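PDB 2X3H: K5 lyase from Enterobacteria phage k1-5, which probably cleaves the K5 capsular glycosaminoglycan of its bacterial host by a lyase (elimination) reaction, as a trimeric enzyme with a viral tail-spike fold. Local coordinates for residues A[396-399]-A[403-406]; A[475-480]-A[485-490]; A[494-499]-A[504-509]. One frame throughout, in Å; residues are numbered along the deposited sequence.

Contact 1 lies by the last coils of the parallel beta-helix, whereas contacts 2 and 3 are successive hairpins of one antiparallel sheet farther toward the C-terminus. The nearest atoms of contacts 1 and 2 are about 12 Å apart. Contacts 2 and 3 touch directly, Ser-489 O lying 2.8 Å from Arg-496 N, because strands 485-491 and 494-498 are neighbours in the sheet. Contact 1 is buried, has no direct hydrogen bond between its segments and relies on waters and small apolar touches. The hairpins are partly buried and held by backbone ladders. Both send valines and leucines to one face, which meets other subunits, though in contact 2 Arg-486 shares it; on the other, Arg-477 and Arg-496 reach across to the partner strand.

Contact 1 (A[396-399]-A[403-406]); sequences NDLL and STID
Near the C-terminal end of the parallel beta-helix, the loop that follows strand 386-389 comes back beside the start of strand 405-406, and there Leu-398 and Leu-399 meet Thr-404 and Ile-405. The tightest approach sets the carbonyl oxygen Leu-398 O against Thr-404 CB, 3.3 Å away. No hydrogen bond passes straight between the segments; two waters do that work. One donates to Leu-398 O at 2.8 Å and receives the N-H of Ile-405, its oxygen 3.2 Å from Ile-405 N. The other donates to Asp-397 O at 2.6 Å and also meets Thr-404 OG1 at 2.8 Å. With chi1 at -55°, the threonine keeps OG1 beside its own backbone N and swings its methyl anti to that N, where CG2 touches Leu-398 CD2 at 4.0 Å, the two side chains crossing at about a right angle. Leu-399 adds a lighter touch, CD2 to Ile-405 CD1 at 4.2 Å. The loop is shaped by an Asx turn: Leu-399 N donates to Asp-397 OD1 over 2.8 Å, reaching it from above the carboxylate plane, 49° out of it. Gln-427 holds the same OD1 and the N of Leu-398, while Asp-397 OD2 forms a salt bridge with Arg-435 of the second subunit. Strand 405-406 is itself hydrogen-bonded, backbone to backbone, to strand 376-378. The chemistry thus implies a join that depends on bound water for its polar links, with a loop whose conformation is tied, through Asp-397, to the trimer interface.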
loop_
_atom_site.group_PDB
_atom_site.type_symbol
_atom_site.label_atom_id
_atom_site.label_comp_id
_atom_site.label_asym_id
_atom_site.label_seq_id
_atom_site.Cartn_x
_atom_site.Cartn_y
_atom_site.Cartn_z
ATOM N N ASN A 396 -11.733 -21.696 -8.105
ATOM C CA ASN A 396 -12.940 -21.740 -7.262
ATOM C C ASN A 396 -12.698 -22.410 -5.903
ATOM O O ASN A 396 -13.571 -22.382 -5.031
ATOM C CB ASN A 396 -14.073 -22.489 -7.975
ATOM C CG ASN A 396 -14.532 -21.803 -9.252
ATOM O OD1 ASN A 396 -14.580 -20.585 -9.334
ATOM N ND2 ASN A 396 -14.882 -22.597 -10.249
ATOM N N ASP A 397 -11.514 -22.992 -5.723
ATOM C CA ASP A 397 -11.200 -23.793 -4.534
ATOM C C ASP A 397 -9.689 -23.970 -4.510
ATOM O O ASP A 397 -9.111 -24.477 -5.469
ATOM C CB ASP A 397 -11.904 -25.156 -4.680
ATOM C CG ASP A 397 -11.675 -26.113 -3.504
ATOM O OD1 ASP A 397 -10.803 -25.888 -2.639
ATOM O OD2 ASP A 397 -12.379 -27.160 -3.478
ATOM N N LEU A 398 -9.031 -23.533 -3.439
ATOM C CA LEU A 398 -7.575 -23.618 -3.407
ATOM C C LEU A 398 -7.071 -25.033 -3.157
ATOM O O LEU A 398 -5.871 -25.261 -3.183
ATOM C CB LEU A 398 -6.980 -22.654 -2.379
ATOM C CG LEU A 398 -7.090 -21.148 -2.653
ATOM C CD1 LEU A 398 -6.117 -20.414 -1.792
ATOM C CD2 LEU A 398 -6.867 -20.787 -4.112
ATOM N N LEU A 399 -7.992 -25.975 -2.944
ATOM C CA LEU A 399 -7.621 -27.345 -2.598
ATOM C C LEU A 399 -7.964 -28.368 -3.677
ATOM O O LEU A 399 -7.597 -29.538 -3.563
ATOM C CB LEU A 399 -8.240 -27.747 -1.255
ATOM C CG LEU A 399 -7.758 -26.928 -0.052
ATOM C CD1 LEU A 399 -8.500 -27.390 1.205
ATOM C CD2 LEU A 399 -6.248 -27.055 0.120
ATOM N N SER A 403 -1.597 -28.994 -6.486
ATOM C CA SER A 403 -0.473 -28.127 -6.857
ATOM C C SER A 403 -0.585 -26.688 -6.365
ATOM O O SER A 403 0.428 -25.979 -6.272
ATOM C CB SER A 403 -0.282 -28.133 -8.371
ATOM O OG SER A 403 0.141 -29.411 -8.794
ATOM N N THR A 404 -1.800 -26.252 -6.040
ATOM C CA THR A 404 -2.002 -24.860 -5.630
ATOM C C THR A 404 -1.156 -24.499 -4.411
ATOM O O THR A 404 -0.499 -23.447 -4.381
ATOM C CB THR A 404 -3.488 -24.555 -5.354
ATOM O OG1 THR A 404 -4.267 -24.906 -6.515
ATOM C CG2 THR A 404 -3.689 -23.071 -5.013
ATOM N N ILE A 405 -1.169 -25.382 -3.417
ATOM C CA ILE A 405 -0.338 -25.194 -2.228
ATOM C C ILE A 405 0.673 -26.327 -2.147
ATOM O O ILE A 405 0.322 -27.453 -1.792
ATOM C CB ILE A 405 -1.198 -25.156 -0.938
ATOM C CG1 ILE A 405 -2.242 -24.036 -1.017
ATOM C CG2 ILE A 405 -0.306 -25.005 0.290
ATOM C CD1 ILE A 405 -3.285 -24.135 0.059
ATOM N N ASP A 406 1.928 -26.028 -2.485
ATOM C CA ASP A 406 2.994 -27.003 -2.379
ATOM C C ASP A 406 3.540 -26.914 -0.956
ATOM O O ASP A 406 3.914 -25.843 -0.502
ATOM C CB ASP A 406 4.080 -26.703 -3.416
ATOM C CG ASP A 406 5.138 -27.784 -3.479
ATOM O OD1 ASP A 406 4.954 -28.824 -2.819
ATOM O OD2 ASP A 406 6.140 -27.605 -4.210
HETATM O O HOH W 1 -6.939 -25.587 -6.470
HETATM O O HOH W 2 -3.784 -27.178 -2.990
#

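Contact 2 (A[475-480]-A[485-490]); sequences QVRLFT and SRTVSL
Val-488 O accepts from Val-476 N at 2.9 Å and, next to it, a CA-H contact from Gln-475 CA at 3.2 Å. The bond is returned by Val-488 N to Val-476 O, and Leu-478 and Arg-486 exchange a second such pair, Arg-486 N reaching Leu-478 O at 2.9 Å with an N-H...O angle of 166°. On the face carrying Gln-475, Arg-477 and Phe-479, Arg-477 NH1 donates to Ser-485 OG over 3.0 Å, the oxygen tilted 19° from the guanidinium plane. With chi1 at -178°, Arg-477 CG stands anti to the backbone N and passes 3.2 Å from Ser-485 OG; the bend at chi3 then sets the course of the guanidinium, whose NH2 has a stronger partner in Asp-454 of the second subunit. These are the two strands of an antiparallel beta hairpin, and strand 473-480 continues the sheet into the third subunit through a parallel ladder. Thr-487 CG2 lies between the two long side chains, 3.8 Å from Arg-477 CB and 3.5 Å from Gln-475 OE1. A water donates to OE1 at 2.6 Å and has a weak link to Thr-487 OG1, while Gln-475 NE2 bonds Ser-465 of the third subunit.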
loop_
_atom_site.group_PDB
_atom_site.type_symbol
_atom_site.label_atom_id
_atom_site.label_comp_id
_atom_site.label_asym_id
_atom_site.label_seq_id
_atom_site.Cartn_x
_atom_site.Cartn_y
_atom_site.Cartn_z
ATOM N N GLN A 475 -29.947 -27.814 8.228
ATOM C CA GLN A 475 -29.468 -28.842 9.152
ATOM C C GLN A 475 -28.056 -28.588 9.656
ATOM O O GLN A 475 -27.298 -27.794 9.073
ATOM C CB GLN A 475 -29.510 -30.217 8.470
ATOM C CG GLN A 475 -28.497 -30.342 7.317
ATOM C CD GLN A 475 -28.535 -31.715 6.642
ATOM O OE1 GLN A 475 -29.549 -32.431 6.695
ATOM N NE2 GLN A 475 -27.439 -32.079 5.994
ATOM N N VAL A 476 -27.732 -29.269 10.761
ATOM C CA VAL A 476 -26.352 -29.507 11.178
ATOM C C VAL A 476 -26.013 -30.957 10.844
ATOM O O VAL A 476 -26.775 -31.874 11.201
ATOM C CB VAL A 476 -26.161 -29.257 12.684
ATOM C CG1 VAL A 476 -24.710 -29.596 13.113
ATOM C CG2 VAL A 476 -26.470 -27.793 12.989
ATOM N N ARG A 477 -24.930 -31.156 10.088
ATOM C CA ARG A 477 -24.437 -32.508 9.788
ATOM C C ARG A 477 -23.180 -32.780 10.589
ATOM O O ARG A 477 -22.162 -32.123 10.385
ATOM C CB ARG A 477 -24.110 -32.658 8.296
ATOM C CG ARG A 477 -23.627 -34.070 7.943
ATOM C CD ARG A 477 -22.703 -34.056 6.723
ATOM N NE ARG A 477 -23.380 -33.522 5.547
ATOM C CZ ARG A 477 -24.012 -34.276 4.660
ATOM N NH1 ARG A 477 -24.051 -35.596 4.827
ATOM N NH2 ARG A 477 -24.598 -33.717 3.607
ATOM N N LEU A 478 -23.261 -33.723 11.522
ATOM C CA LEU A 478 -22.089 -34.172 12.251
ATOM C C LEU A 478 -21.506 -35.351 11.478
ATOM O O LEU A 478 -22.248 -36.259 11.085
ATOM C CB LEU A 478 -22.505 -34.619 13.645
ATOM C CG LEU A 478 -23.173 -33.553 14.536
ATOM C CD1 LEU A 478 -23.623 -34.187 15.850
ATOM C CD2 LEU A 478 -22.250 -32.357 14.779
ATOM N N PHE A 479 -20.196 -35.352 11.227
ATOM C CA PHE A 479 -19.628 -36.469 10.478
ATOM C C PHE A 479 -18.181 -36.741 10.887
ATOM O O PHE A 479 -17.502 -35.882 11.483
ATOM C CB PHE A 479 -19.715 -36.224 8.958
ATOM C CG PHE A 479 -18.690 -35.266 8.438
ATOM C CD1 PHE A 479 -18.831 -33.886 8.650
ATOM C CD2 PHE A 479 -17.578 -35.740 7.735
ATOM C CE1 PHE A 479 -17.867 -32.993 8.166
ATOM C CE2 PHE A 479 -16.605 -34.848 7.252
ATOM C CZ PHE A 479 -16.760 -33.469 7.471
ATOM N N THR A 480 -17.720 -37.954 10.569
ATOM C CA THR A 480 -16.380 -38.406 10.954
ATOM C C THR A 480 -15.598 -38.906 9.735
ATOM O O THR A 480 -16.174 -39.057 8.652
ATOM C CB THR A 480 -16.447 -39.475 12.067
ATOM O OG1 THR A 480 -17.372 -40.505 11.700
ATOM C CG2 THR A 480 -16.918 -38.847 13.395
ATOM N N SER A 485 -22.232 -40.163 8.984
ATOM C CA SER A 485 -22.899 -38.861 8.941
ATOM C C SER A 485 -24.234 -38.972 9.686
ATOM O O SER A 485 -24.991 -39.936 9.466
ATOM C CB SER A 485 -23.175 -38.467 7.485
ATOM O OG SER A 485 -23.793 -37.183 7.396
ATOM N N ARG A 486 -24.526 -38.004 10.560
ATOM C CA ARG A 486 -25.813 -37.964 11.256
ATOM C C ARG A 486 -26.268 -36.520 11.289
ATOM O O ARG A 486 -25.448 -35.639 11.534
ATOM C CB ARG A 486 -25.678 -38.465 12.701
ATOM C CG ARG A 486 -25.294 -39.938 12.846
ATOM C CD ARG A 486 -26.416 -40.884 12.405
ATOM N NE ARG A 486 -26.051 -42.285 12.665
ATOM C CZ ARG A 486 -25.417 -43.062 11.791
ATOM N NH1 ARG A 486 -25.092 -42.577 10.592
ATOM N NH2 ARG A 486 -25.131 -44.330 12.098
ATOM N N THR A 487 -27.557 -36.274 11.065
ATOM C CA THR A 487 -28.036 -34.891 10.989
ATOM C C THR A 487 -29.094 -34.531 12.032
ATOM O O THR A 487 -29.860 -35.393 12.481
ATOM C CB THR A 487 -28.590 -34.555 9.593
ATOM O OG1 THR A 487 -29.550 -35.539 9.181
ATOM C CG2 THR A 487 -27.460 -34.490 8.561
ATOM N N VAL A 488 -29.098 -33.255 12.424
ATOM C CA VAL A 488 -30.235 -32.643 13.097
ATOM C C VAL A 488 -30.765 -31.664 12.049
ATOM O O VAL A 488 -30.092 -30.683 11.705
ATOM C CB VAL A 488 -29.819 -31.918 14.398
ATOM C CG1 VAL A 488 -31.010 -31.168 14.980
ATOM C CG2 VAL A 488 -29.307 -32.925 15.405
ATOM N N SER A 489 -31.932 -31.977 11.492
ATOM C CA SER A 489 -32.431 -31.234 10.343
ATOM C C SER A 489 -33.834 -30.690 10.555
ATOM O O SER A 489 -34.575 -31.177 11.409
ATOM C CB SER A 489 -32.413 -32.106 9.086
ATOM O OG SER A 489 -33.356 -33.165 9.181
ATOM N N LEU A 490 -34.166 -29.666 9.768
ATOM C CA LEU A 490 -35.526 -29.152 9.652
ATOM C C LEU A 490 -35.995 -29.524 8.242
ATOM O O LEU A 490 -35.607 -28.901 7.245
ATOM C CB LEU A 490 -35.532 -27.627 9.876
ATOM C CG LEU A 490 -36.869 -26.909 9.696
ATOM C CD1 LEU A 490 -37.989 -27.596 10.511
ATOM C CD2 LEU A 490 -36.747 -25.419 10.033
HETATM O O HOH W 3 -30.566 -34.706 6.007
#

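Contact 3 (A[494-499]-A[504-509]); sequences NVRLST and YLQLGA. Unlike the reference sequence in segment 504-509: Tyr-504 (reference Phe).
Leu-507 N gives Val-495 O a nearly linear hydrogen bond, 2.8 Å long with an N-H...O angle of 172°. One residue pair along from Arg-496 and Gln-506, Leu-497 and Leu-505 bond both ways, N to O, at 2.9 Å each. Above this antiparallel hairpin the polar face is built round Arg-496. Its chain, extended from CG to NE, carries the guanidinium flat onto Tyr-504, the group centres 4.1 Å apart and the planes 7° from parallel. Arg-496 CD sits over the middle of the ring, 3.7 Å from its centroid, a CH-pi contact. Gln-506 lies alongside, its amide plane 5° from parallel with the guanidinium, and OE1, at the guanidinium's edge, receives two weak bonds, from Arg-496 NE at 3.0 Å and from Arg-496 NH2 at 3.1 Å. Toward the open end of the hairpin, one water joins Asn-494 OD1 to Ala-509 N. The other face is aliphatic: Leu-507 rests CD2 on Val-495 CG1, and its CD1 on Leu-497 CD1 at 4.0 Å, with Leu-507 of the third subunit packing on Leu-497 too. At the turn end Thr-499 crosses Leu-505 at about a right angle, CG2 touching Leu-505 CG. The ring against one face and the forked weak bonds at the edge should together restrain rotation of the guanidinium, and the ring's pi cloud and the amide oxygen probably help to stabilise its positive charge, while the leucines of the opposite face pack against neighbouring subunits.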
loop_
_atom_site.group_PDB
_atom_site.type_symbol
_atom_site.label_atom_id
_atom_site.label_comp_id
_atom_site.label_asym_id
_atom_site.label_seq_id
_atom_site.Cartn_x
_atom_site.Cartn_y
_atom_site.Cartn_z
ATOM N N ASN A 494 -40.475 -30.147 10.131
ATOM C CA ASN A 494 -40.267 -30.769 11.450
ATOM C C ASN A 494 -38.788 -31.040 11.704
ATOM O O ASN A 494 -38.025 -31.312 10.767
ATOM C CB ASN A 494 -40.975 -32.129 11.534
ATOM C CG ASN A 494 -42.449 -32.044 11.236
ATOM O OD1 ASN A 494 -43.206 -31.392 11.950
ATOM N ND2 ASN A 494 -42.871 -32.727 10.179
ATOM N N VAL A 495 -38.393 -31.039 12.978
ATOM C CA VAL A 495 -37.044 -31.536 13.326
ATOM C C VAL A 495 -36.937 -33.054 13.097
ATOM O O VAL A 495 -37.849 -33.806 13.473
ATOM C CB VAL A 495 -36.683 -31.202 14.794
ATOM C CG1 VAL A 495 -35.373 -31.883 15.202
ATOM C CG2 VAL A 495 -36.584 -29.668 14.984
ATOM N N ARG A 496 -35.854 -33.482 12.444
ATOM C CA ARG A 496 -35.502 -34.907 12.362
ATOM C C ARG A 496 -34.123 -35.157 12.963
ATOM O O ARG A 496 -33.171 -34.416 12.678
ATOM C CB ARG A 496 -35.539 -35.425 10.919
ATOM C CG ARG A 496 -36.928 -35.484 10.315
ATOM C CD ARG A 496 -36.878 -36.125 8.941
ATOM N NE ARG A 496 -38.212 -36.215 8.366
ATOM C CZ ARG A 496 -38.468 -36.653 7.136
ATOM N NH1 ARG A 496 -37.474 -37.037 6.343
ATOM N NH2 ARG A 496 -39.725 -36.696 6.702
ATOM N N LEU A 497 -34.035 -36.196 13.791
ATOM C CA LEU A 497 -32.773 -36.602 14.428
ATOM C C LEU A 497 -32.340 -37.963 13.878
ATOM O O LEU A 497 -33.055 -38.953 14.031
ATOM C CB LEU A 497 -32.980 -36.704 15.938
ATOM C CG LEU A 497 -33.660 -35.522 16.641
ATOM C CD1 LEU A 497 -33.965 -35.896 18.096
ATOM C CD2 LEU A 497 -32.747 -34.312 16.592
ATOM N N SER A 498 -31.175 -38.021 13.232
ATOM C CA SER A 498 -30.708 -39.277 12.621
ATOM C C SER A 498 -30.424 -40.354 13.651
ATOM O O SER A 498 -29.680 -40.117 14.607
ATOM C CB SER A 498 -29.429 -39.025 11.824
ATOM O OG SER A 498 -29.701 -38.264 10.662
ATOM N N THR A 499 -31.000 -41.539 13.429
ATOM C CA THR A 499 -30.752 -42.701 14.271
ATOM C C THR A 499 -29.823 -43.682 13.569
ATOM O O THR A 499 -29.293 -44.593 14.206
ATOM C CB THR A 499 -32.074 -43.438 14.605
ATOM O OG1 THR A 499 -32.733 -43.801 13.384
ATOM C CG2 THR A 499 -32.996 -42.543 15.457
ATOM N N TYR A 504 -34.467 -42.106 11.282
ATOM C CA TYR A 504 -34.595 -40.888 12.081
ATOM C C TYR A 504 -35.782 -40.949 13.028
ATOM O O TYR A 504 -36.687 -41.790 12.896
ATOM C CB TYR A 504 -34.700 -39.639 11.182
ATOM C CG TYR A 504 -35.819 -39.720 10.172
ATOM C CD1 TYR A 504 -37.138 -39.457 10.543
ATOM C CD2 TYR A 504 -35.557 -40.092 8.861
ATOM C CE1 TYR A 504 -38.163 -39.542 9.624
ATOM C CE2 TYR A 504 -36.564 -40.181 7.933
ATOM C CZ TYR A 504 -37.872 -39.911 8.321
ATOM O OH TYR A 504 -38.887 -40.007 7.384
ATOM N N LEU A 505 -35.733 -40.070 14.019
ATOM C CA LEU A 505 -36.891 -39.716 14.818
ATOM C C LEU A 505 -37.402 -38.372 14.297
ATOM O O LEU A 505 -36.622 -37.414 14.144
ATOM C CB LEU A 505 -36.509 -39.603 16.297
ATOM C CG LEU A 505 -36.141 -40.937 16.960
ATOM C CD1 LEU A 505 -35.481 -40.713 18.310
ATOM C CD2 LEU A 505 -37.365 -41.831 17.107
ATOM N N GLN A 506 -38.700 -38.312 14.022
ATOM C CA GLN A 506 -39.347 -37.083 13.565
ATOM C C GLN A 506 -40.124 -36.438 14.700
ATOM O O GLN A 506 -41.031 -37.061 15.288
ATOM C CB GLN A 506 -40.269 -37.388 12.390
ATOM C CG GLN A 506 -41.008 -36.198 11.818
ATOM C CD GLN A 506 -41.620 -36.532 10.475
ATOM O OE1 GLN A 506 -40.916 -36.969 9.557
ATOM N NE2 GLN A 506 -42.934 -36.332 10.348
ATOM N N LEU A 507 -39.774 -35.189 15.012
ATOM C CA LEU A 507 -40.450 -34.454 16.072
ATOM C C LEU A 507 -41.611 -33.688 15.466
ATOM O O LEU A 507 -41.499 -32.504 15.151
ATOM C CB LEU A 507 -39.472 -33.497 16.764
ATOM C CG LEU A 507 -38.521 -34.125 17.801
ATOM C CD1 LEU A 507 -37.831 -35.395 17.330
ATOM C CD2 LEU A 507 -37.496 -33.094 18.340
ATOM N N GLY A 508 -42.725 -34.384 15.258
ATOM C CA GLY A 508 -43.923 -33.733 14.737
ATOM C C GLY A 508 -44.618 -32.907 15.800
ATOM O O GLY A 508 -44.324 -33.024 16.997
ATOM N N ALA A 509 -45.578 -32.087 15.376
ATOM C CA ALA A 509 -46.255 -31.196 16.314
ATOM C C ALA A 509 -47.039 -31.932 17.398
ATOM O O ALA A 509 -47.176 -31.430 18.512
ATOM C CB ALA A 509 -47.170 -30.204 15.567
HETATM O O HOH W 4 -45.739 -32.314 12.446
HETATM O O HOH W 5 -40.087 -30.075 15.128
HETATM O O HOH W 6 -35.803 -44.282 14.109
#